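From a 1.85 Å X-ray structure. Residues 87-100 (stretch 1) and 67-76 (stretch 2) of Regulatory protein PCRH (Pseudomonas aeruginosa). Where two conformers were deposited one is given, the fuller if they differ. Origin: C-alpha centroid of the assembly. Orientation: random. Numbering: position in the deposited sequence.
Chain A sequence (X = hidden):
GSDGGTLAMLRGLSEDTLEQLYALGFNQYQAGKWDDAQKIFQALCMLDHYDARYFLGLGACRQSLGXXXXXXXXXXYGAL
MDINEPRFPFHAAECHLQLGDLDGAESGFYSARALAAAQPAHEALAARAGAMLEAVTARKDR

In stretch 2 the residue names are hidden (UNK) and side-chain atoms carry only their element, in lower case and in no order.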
ATOM      1  N   ARG A  87       3.155  11.055  22.349  1.00 18.88           N
ATOM      2  CA  ARG A  87       3.313   9.624  22.069  0.99 17.64           C
ATOM      3  C   ARG A  87       4.747   9.214  21.764  1.00 18.75           C
ATOM      4  O   ARG A  87       5.150   8.127  22.118  1.00 19.32           O
ATOM      5  CB  ARG A  87       2.391   9.136  20.968  1.00 18.63           C
ATOM      6  CG  ARG A  87       0.976   8.986  21.478  1.00 19.76           C
ATOM      7  CD  ARG A  87      -0.149   8.793  20.341  1.00 22.68           C
ATOM      8  NE  ARG A  87      -0.327  10.004  19.547  1.00 25.33           N
ATOM      9  CZ  ARG A  87      -1.205  10.146  18.535  1.00 29.67           C
ATOM     10  NH1 ARG A  87      -1.958   9.114  18.129  1.00 27.19           N
ATOM     11  NH2 ARG A  87      -1.300  11.325  17.901  1.00 28.33           N
ATOM     12  N   PHE A  88       5.488  10.061  21.073  1.00 17.30           N
ATOM     13  CA  PHE A  88       6.856   9.723  20.741  1.00 17.29           C
ATOM     14  C   PHE A  88       7.681   9.470  21.990  1.00 16.68           C
ATOM     15  O   PHE A  88       8.235   8.401  22.116  1.00 18.50           O
ATOM     16  CB  PHE A  88       7.451  10.807  19.836  1.00 17.38           C
ATOM     17  CG  PHE A  88       6.840  10.803  18.404  1.00 20.38           C
ATOM     18  CD1 PHE A  88       6.961   9.662  17.582  1.00 21.30           C
ATOM     19  CD2 PHE A  88       6.065  11.892  17.957  1.00 22.28           C
ATOM     20  CE1 PHE A  88       6.449   9.640  16.253  1.00 21.74           C
ATOM     21  CE2 PHE A  88       5.496  11.908  16.665  1.00 23.77           C
ATOM     22  CZ  PHE A  88       5.694  10.753  15.787  1.00 25.61           C
ATOM     23  N   PRO A  89       7.814  10.464  22.910  1.00 16.35           N
ATOM     24  CA  PRO A  89       8.759  10.149  24.032  1.00 16.19           C
ATOM     25  C   PRO A  89       8.162   9.111  24.971  1.00 15.91           C
ATOM     26  O   PRO A  89       8.841   8.334  25.543  1.00 14.78           O
ATOM     27  CB  PRO A  89       8.878  11.511  24.767  1.00 15.55           C
ATOM     28  CG  PRO A  89       7.804  12.394  24.205  1.00 16.30           C
ATOM     29  CD  PRO A  89       7.638  11.917  22.766  1.00 13.90           C
ATOM     30  N   PHE A  90       6.848   9.056  25.035  1.00 13.48           N
ATOM     31  CA  PHE A  90       6.213   8.057  25.871  1.00 16.18           C
ATOM     32  C   PHE A  90       6.538   6.628  25.375  1.00 17.88           C
ATOM     33  O   PHE A  90       7.098   5.809  26.172  1.00 18.04           O
ATOM     34  CB  PHE A  90       4.653   8.280  25.934  1.00 14.39           C
ATOM     35  CG  PHE A  90       3.925   7.272  26.838  1.00 20.32           C
ATOM     36  CD1 PHE A  90       3.853   7.470  28.224  1.00 22.57           C
ATOM     37  CD2 PHE A  90       3.342   6.082  26.292  1.00 21.55           C
ATOM     38  CE1 PHE A  90       3.196   6.538  29.086  1.00 19.66           C
ATOM     39  CE2 PHE A  90       2.742   5.136  27.113  1.00 20.70           C
ATOM     40  CZ  PHE A  90       2.677   5.371  28.553  1.00 21.68           C
ATOM     41  N   HIS A  91       6.251   6.313  24.086  1.00 15.47           N
ATOM     42  CA  HIS A  91       6.522   4.971  23.640  1.00 14.55           C
ATOM     43  C   HIS A  91       8.013   4.701  23.535  1.00 15.04           C
ATOM     44  O   HIS A  91       8.411   3.567  23.705  1.00 14.18           O
ATOM     45  CB  HIS A  91       5.814   4.645  22.332  1.00 15.88           C
ATOM     46  CG  HIS A  91       4.305   4.674  22.539  1.00  8.63           C
ATOM     47  ND1 HIS A  91       3.709   3.823  23.442  1.00 14.90           N
ATOM     48  CD2 HIS A  91       3.349   5.560  22.163  1.00 22.23           C
ATOM     49  CE1 HIS A  91       2.396   4.112  23.532  1.00 14.72           C
ATOM     50  NE2 HIS A  91       2.158   5.168  22.759  1.00 13.56           N
ATOM     51  N   ALA A  92       8.791   5.741  23.276  1.00 16.76           N
ATOM     52  CA  ALA A  92      10.258   5.600  23.296  1.00 15.80           C
ATOM     53  C   ALA A  92      10.719   5.172  24.721  1.00 17.52           C
ATOM     54  O   ALA A  92      11.686   4.409  24.888  1.00 17.41           O
ATOM     55  CB  ALA A  92      10.935   6.904  22.940  1.00 16.94           C
ATOM     56  N   ALA A  93      10.099   5.786  25.716  1.00 17.32           N
ATOM     57  CA  ALA A  93      10.448   5.468  27.108  1.00 18.25           C
ATOM     58  C   ALA A  93      10.138   3.992  27.392  1.00 19.75           C
ATOM     59  O   ALA A  93      10.915   3.307  28.043  1.00 16.49           O
ATOM     60  CB  ALA A  93       9.672   6.406  28.030  1.00 15.95           C
ATOM     61  N   GLU A  94       8.988   3.486  26.897  1.00 19.01           N
ATOM     62  CA  GLU A  94       8.737   2.039  27.019  1.00 19.25           C
ATOM     63  C   GLU A  94       9.816   1.125  26.417  1.00 20.09           C
ATOM     64  O   GLU A  94      10.196   0.034  26.993  1.00 18.60           O
ATOM     65  CB  GLU A  94       7.404   1.677  26.398  1.00 20.83           C
ATOM     66  CG  GLU A  94       6.228   2.296  27.151  1.00 20.64           C
ATOM     67  CD  GLU A  94       4.926   1.999  26.462  1.00 29.20           C
ATOM     68  OE1 GLU A  94       3.939   1.887  27.218  1.00 29.77           O
ATOM     69  OE2 GLU A  94       4.898   1.847  25.187  1.00 23.59           O
ATOM     70  N   CYS A  95      10.305   1.529  25.237  1.00 18.81           N
ATOM     71  CA  CYS A  95      11.351   0.781  24.564  1.00 18.35           C
ATOM     72  C   CYS A  95      12.618   0.896  25.411  1.00 19.14           C
ATOM     73  O   CYS A  95      13.290  -0.101  25.547  1.00 20.98           O
ATOM     74  CB  CYS A  95      11.657   1.311  23.127  1.00 17.95           C
ATOM     75  SG  CYS A  95      10.155   1.187  22.013  1.00 20.28           S
ATOM     76  N   HIS A  96      12.952   2.081  25.933  1.00 18.72           N
ATOM     77  CA  HIS A  96      14.166   2.184  26.724  1.00 19.00           C
ATOM     78  C   HIS A  96      14.103   1.243  27.933  1.00 20.02           C
ATOM     79  O   HIS A  96      15.087   0.625  28.332  1.00 20.50           O
ATOM     80  CB  HIS A  96      14.340   3.611  27.224  1.00 19.98           C
ATOM     81  CG  HIS A  96      14.867   4.571  26.202  1.00 19.99           C
ATOM     82  ND1 HIS A  96      16.049   4.368  25.530  1.00 19.29           N
ATOM     83  CD2 HIS A  96      14.339   5.713  25.698  1.00 20.48           C
ATOM     84  CE1 HIS A  96      16.290   5.402  24.735  1.00 22.24           C
ATOM     85  NE2 HIS A  96      15.267   6.238  24.823  1.00 22.51           N
ATOM     86  N   LEU A  97      12.928   1.163  28.528  1.00 20.04           N
ATOM     87  CA  LEU A  97      12.687   0.327  29.714  1.00 21.57           C
ATOM     88  C   LEU A  97      12.915  -1.131  29.369  1.00 22.11           C
ATOM     89  O   LEU A  97      13.707  -1.836  30.031  1.00 21.33           O
ATOM     90  CB  LEU A  97      11.233   0.549  30.176  1.00 22.07           C
ATOM     91  CG  LEU A  97      10.886   1.228  31.489  1.00 28.52           C
ATOM     92  CD1 LEU A  97       9.492   0.687  31.975  1.00 25.25           C
ATOM     93  CD2 LEU A  97      11.970   0.929  32.558  1.00 24.23           C
ATOM     94  N   GLN A  98      12.339  -1.580  28.255  1.00 21.00           N
ATOM     95  CA  GLN A  98      12.554  -2.980  27.837  0.50 21.77           C
ATOM     96  C   GLN A  98      14.016  -3.244  27.478  1.00 22.26           C
ATOM     97  O   GLN A  98      14.509  -4.389  27.605  1.00 23.41           O
ATOM     98  CB  GLN A  98      11.550  -3.451  26.758  0.50 21.70           C
ATOM     99  CG  GLN A  98      10.081  -3.441  27.221  0.50 20.06           C
ATOM    100  CD  GLN A  98       9.824  -4.088  28.625  0.50 22.72           C
ATOM    101  OE1 GLN A  98      10.031  -5.294  28.815  0.50 20.38           O
ATOM    102  NE2 GLN A  98       9.368  -3.261  29.603  0.50 22.30           N
ATOM    103  N   LEU A  99      14.760  -2.197  27.161  1.00 22.24           N
ATOM    104  CA  LEU A  99      16.209  -2.376  26.920  1.00 22.79           C
ATOM    105  C   LEU A  99      17.019  -2.260  28.185  1.00 23.32           C
ATOM    106  O   LEU A  99      18.238  -2.432  28.152  1.00 23.93           O
ATOM    107  CB  LEU A  99      16.773  -1.364  25.855  1.00 23.15           C
ATOM    108  CG  LEU A  99      16.691  -1.691  24.334  1.00 26.03           C
ATOM    109  CD1 LEU A  99      15.498  -2.441  24.149  1.00 28.91           C
ATOM    110  CD2 LEU A  99      16.653  -0.399  23.431  1.00 23.89           C
ATOM    111  N   GLY A 100      16.392  -1.999  29.307  1.00 23.30           N
ATOM    112  CA  GLY A 100      17.160  -1.931  30.559  1.00 25.90           C
ATOM    113  C   GLY A 100      17.837  -0.575  30.739  1.00 27.42           C
ATOM    114  O   GLY A 100      18.830  -0.433  31.503  1.00 27.07           O
ATOM    115  N   UNK A  67      11.334  -5.086  18.308  1.00 21.80           N
ATOM    116  CA  UNK A  67      12.507  -4.483  17.723  1.00 20.47           C
ATOM    117  C   UNK A  67      12.726  -3.102  18.360  1.00 19.89           C
ATOM    118  O   UNK A  67      12.578  -2.096  17.684  1.00 17.06           O
ATOM    119  c   UNK A  67      12.313  -4.287  16.190  1.00 22.36           C
ATOM    120  c   UNK A  67      13.490  -6.474  15.654  1.00 27.82           C
ATOM    121  c   UNK A  67      11.839  -5.376  13.998  1.00 27.46           C
ATOM    122  c   UNK A  67      12.165  -5.625  15.483  1.00 25.06           C
ATOM    123  N   UNK A  68      13.120  -3.042  19.640  1.00 19.28           N
ATOM    124  CA  UNK A  68      13.115  -1.768  20.344  1.00 20.02           C
ATOM    125  C   UNK A  68      14.093  -0.711  19.835  1.00 20.23           C
ATOM    126  O   UNK A  68      13.771   0.448  19.823  1.00 20.31           O
ATOM    127  o   UNK A  68       9.561  -5.630  23.795  1.00 27.16           O
ATOM    128  c   UNK A  68      13.314  -2.017  21.855  1.00 19.76           C
ATOM    129  c   UNK A  68      12.740  -4.333  22.699  1.00 23.35           C
ATOM    130  c   UNK A  68      10.110  -3.535  23.007  1.00 24.95           C
ATOM    131  c   UNK A  68      12.347  -3.006  22.386  1.00 20.70           C
ATOM    132  c   UNK A  68      11.821  -5.252  23.173  1.00 24.72           C
ATOM    133  c   UNK A  68      11.026  -2.649  22.534  1.00 18.89           C
ATOM    134  c   UNK A  68      10.504  -4.815  23.340  1.00 25.63           C
ATOM    135  N   UNK A  69      15.301  -1.110  19.466  1.00 20.38           N
ATOM    136  CA  UNK A  69      16.277  -0.150  18.964  0.50 21.29           C
ATOM    137  C   UNK A  69      15.774   0.481  17.632  1.00 22.20           C
ATOM    138  O   UNK A  69      15.873   1.713  17.433  1.00 21.59           O
ATOM    139  c   UNK A  69      19.026  -0.404  20.836  0.50 28.06           C
ATOM    140  c   UNK A  69      17.633  -0.819  18.772  0.50 21.91           C
ATOM    141  c   UNK A  69      18.207  -1.401  20.035  0.50 23.22           C
ATOM    142  o   UNK A  69      19.793  -0.887  21.711  0.50 30.52           O
ATOM    143  o   UNK A  69      18.905   0.835  20.614  0.50 27.08           O
ATOM    144  N   UNK A  70      15.205  -0.328  16.740  1.00 22.04           N
ATOM    145  CA  UNK A  70      14.653   0.246  15.479  1.00 22.91           C
ATOM    146  C   UNK A  70      13.411   1.089  15.743  1.00 20.03           C
ATOM    147  O   UNK A  70      13.211   2.119  15.068  1.00 20.53           O
ATOM    148  n   UNK A  70      15.708  -3.792  12.949  1.00 38.29           N
ATOM    149  o   UNK A  70      14.411  -2.243  12.049  1.00 40.92           O
ATOM    150  c   UNK A  70      15.181  -2.595  12.920  1.00 35.88           C
ATOM    151  c   UNK A  70      14.311  -0.844  14.486  1.00 23.10           C
ATOM    152  c   UNK A  70      15.543  -1.623  14.056  1.00 28.98           C
ATOM    153  N   UNK A  71      12.620   0.707  16.762  1.00 19.37           N
ATOM    154  CA  UNK A  71      11.453   1.515  17.191  1.00 17.99           C
ATOM    155  C   UNK A  71      11.951   2.844  17.698  1.00 18.31           C
ATOM    156  O   UNK A  71      11.443   3.892  17.299  1.00 18.37           O
ATOM    157  c   UNK A  71      10.585   0.787  18.292  1.00 16.33           C
ATOM    158  N   UNK A  72      13.063   2.837  18.457  1.00 17.90           N
ATOM    159  CA  UNK A  72      13.544   4.112  18.962  1.00 18.37           C
ATOM    160  C   UNK A  72      13.945   5.059  17.773  1.00 17.98           C
ATOM    161  O   UNK A  72      13.670   6.222  17.864  1.00 16.94           O
ATOM    162  c   UNK A  72      15.815   2.971  21.926  1.00 17.48           C
ATOM    163  c   UNK A  72      13.922   4.528  22.101  1.00 20.45           C
ATOM    164  c   UNK A  72      14.482   3.383  21.304  1.00 18.68           C
ATOM    165  c   UNK A  72      14.753   3.923  19.897  1.00 18.90           C
ATOM    166  N   UNK A  73      14.647   4.545  16.757  1.00 19.08           N
ATOM    167  CA  UNK A  73      15.040   5.386  15.585  1.00 20.44           C
ATOM    168  C   UNK A  73      13.823   6.067  14.939  1.00 19.68           C
ATOM    169  O   UNK A  73      13.867   7.246  14.616  1.00 19.74           O
ATOM    170  c   UNK A  73      17.039   3.984  15.183  1.00 25.11           C
ATOM    171  c   UNK A  73      17.861   3.178  14.226  1.00 31.58           C
ATOM    172  o   UNK A  73      17.473   2.100  13.771  1.00 33.69           O
ATOM    173  n   UNK A  73      19.015   3.722  13.878  1.00 33.40           N
ATOM    174  c   UNK A  73      15.783   4.581  14.544  1.00 23.09           C
ATOM    175  N   UNK A  74      12.734   5.327  14.812  1.00 18.41           N
ATOM    176  CA  UNK A  74      11.523   5.904  14.178  1.00 19.60           C
ATOM    177  C   UNK A  74      10.801   6.966  15.040  1.00 20.01           C
ATOM    178  O   UNK A  74      10.311   8.046  14.560  1.00 17.43           O
ATOM    179  c   UNK A  74      10.578   4.744  13.837  1.00 21.19           C
ATOM    180  o   UNK A  74       9.585   5.238  12.934  1.00 24.09           O
ATOM    181  N   UNK A  75      10.676   6.629  16.327  1.00 18.02           N
ATOM    182  CA  UNK A  75      10.161   7.539  17.316  1.00 17.94           C
ATOM    183  C   UNK A  75      11.042   8.763  17.421  1.00 17.44           C
ATOM    184  O   UNK A  75      10.556   9.864  17.526  1.00 18.60           O
ATOM    185  c   UNK A  75       7.854   5.814  18.111  1.00 17.19           C
ATOM    186  o   UNK A  75       6.100   2.849  19.328  1.00 18.63           O
ATOM    187  c   UNK A  75      10.112   6.827  18.681  1.00 17.67           C
ATOM    188  c   UNK A  75       9.059   5.731  18.800  1.00 17.08           C
ATOM    189  c   UNK A  75       8.240   3.716  19.909  1.00 19.95           C
ATOM    190  c   UNK A  75       7.048   3.820  19.164  1.00 19.98           C
ATOM    191  c   UNK A  75       6.869   4.846  18.235  1.00 17.42           C
ATOM    192  c   UNK A  75       9.202   4.693  19.770  1.00 20.35           C
ATOM    193  N   UNK A  76      12.376   8.598  17.371  1.00 16.77           N
ATOM    194  CA  UNK A  76      13.227   9.753  17.488  0.50 17.81           C
ATOM    195  C   UNK A  76      13.020  10.736  16.329  1.00 18.11           C
ATOM    196  O   UNK A  76      12.936  11.975  16.515  1.00 16.82           O
ATOM    197  c   UNK A  76      14.681   9.320  17.512  0.50 17.46           C
ATOM    198  o   UNK A  76      15.370  10.470  17.864  0.50 18.79           O
TER

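Position 67, at the N-cap of its helix, carries four side-chain carbons forked at the second; its CA-to-CB bond points away from stretch 1 and nothing there is touched. A fork one carbon beyond CB identifies Leu 67, whose backbone O accepts the first helical bond, from N of position 71 (3.0 Å).

Position 68 has one carbon, then a six-carbon ring bearing an oxygen, and packs against Cys 95, Gln 98 and Leu 99: Tyr 68. CB of Gln 98 lies over one ring face, 3.9 Å from the centroid, a CH-pi contact, while SG of Cys 95 lies at the ring edge. CD1 of Leu 99 packs tightly on Tyr 68 CB at 3.2 Å.

At position 69, three carbons end in two oxygens. The CA-to-CB bond points away, but the chain bends back to approach Leu 99. The carboxylate identifies Glu 69, whose CD is 3.5 Å from CD2 of Leu 99.

Position 70 is out of reach. Its three carbons end in one oxygen and one nitrogen, the amide of Gln 70.

A lone carbon at position 71 points toward stretch 1, where this CB meets SG of Cys 95 at 3.8 Å. A single carbon makes this Ala 71, and so short a side chain forms part of the pocket around the sulfur.

Position 72 again shows four carbons forked at the second, here reaching Ala 92, Cys 95, His 96 and Leu 99. This is Leu 72; its CD2 sits over the face of the His 96 ring, 3.7 Å from the centroid, and lies 3.9 Å from CB of Ala 92.

Position 73 carries three carbons ending in oxygen and nitrogen, and makes no contact: Gln 73. Position 74, one carbon and one oxygen, with no contact to stretch 1, is Ser 74, its hydroxyl hydrogen-bonded elsewhere in the structure.

Position 75 bears another six-carbon ring with an oxygen, wedged among Phe 88, His 91, Ala 92 and Cys 95. It is Tyr 75, with CZ 3.5 Å from CB of His 91 and CE2 3.8 Å from SG of Cys 95.

At position 76, one carbon and one oxygen form the side chain; its CA-to-CB bond points away from stretch 1 and it makes no contact there. This is Ser 76.

The two helices run nearly antiparallel, at 157°, with axes 9.3 Å apart at closest approach. No hydrogen bond crosses between them; packing joins them, and the two stretches bury 621 Å² between them, both sides summed. Two knobs interlock: Tyr 75 fills a hole on stretch 1, and Cys 95 enters the one formed by Tyr 68, Ala 71, Leu 72 and Tyr 75, its sulfur at the edges of both tyrosine rings. Beyond it, Leu 99 extends the apolar contact past the end of its helix.

Stretch 2 67-76: LYEQALQSYS
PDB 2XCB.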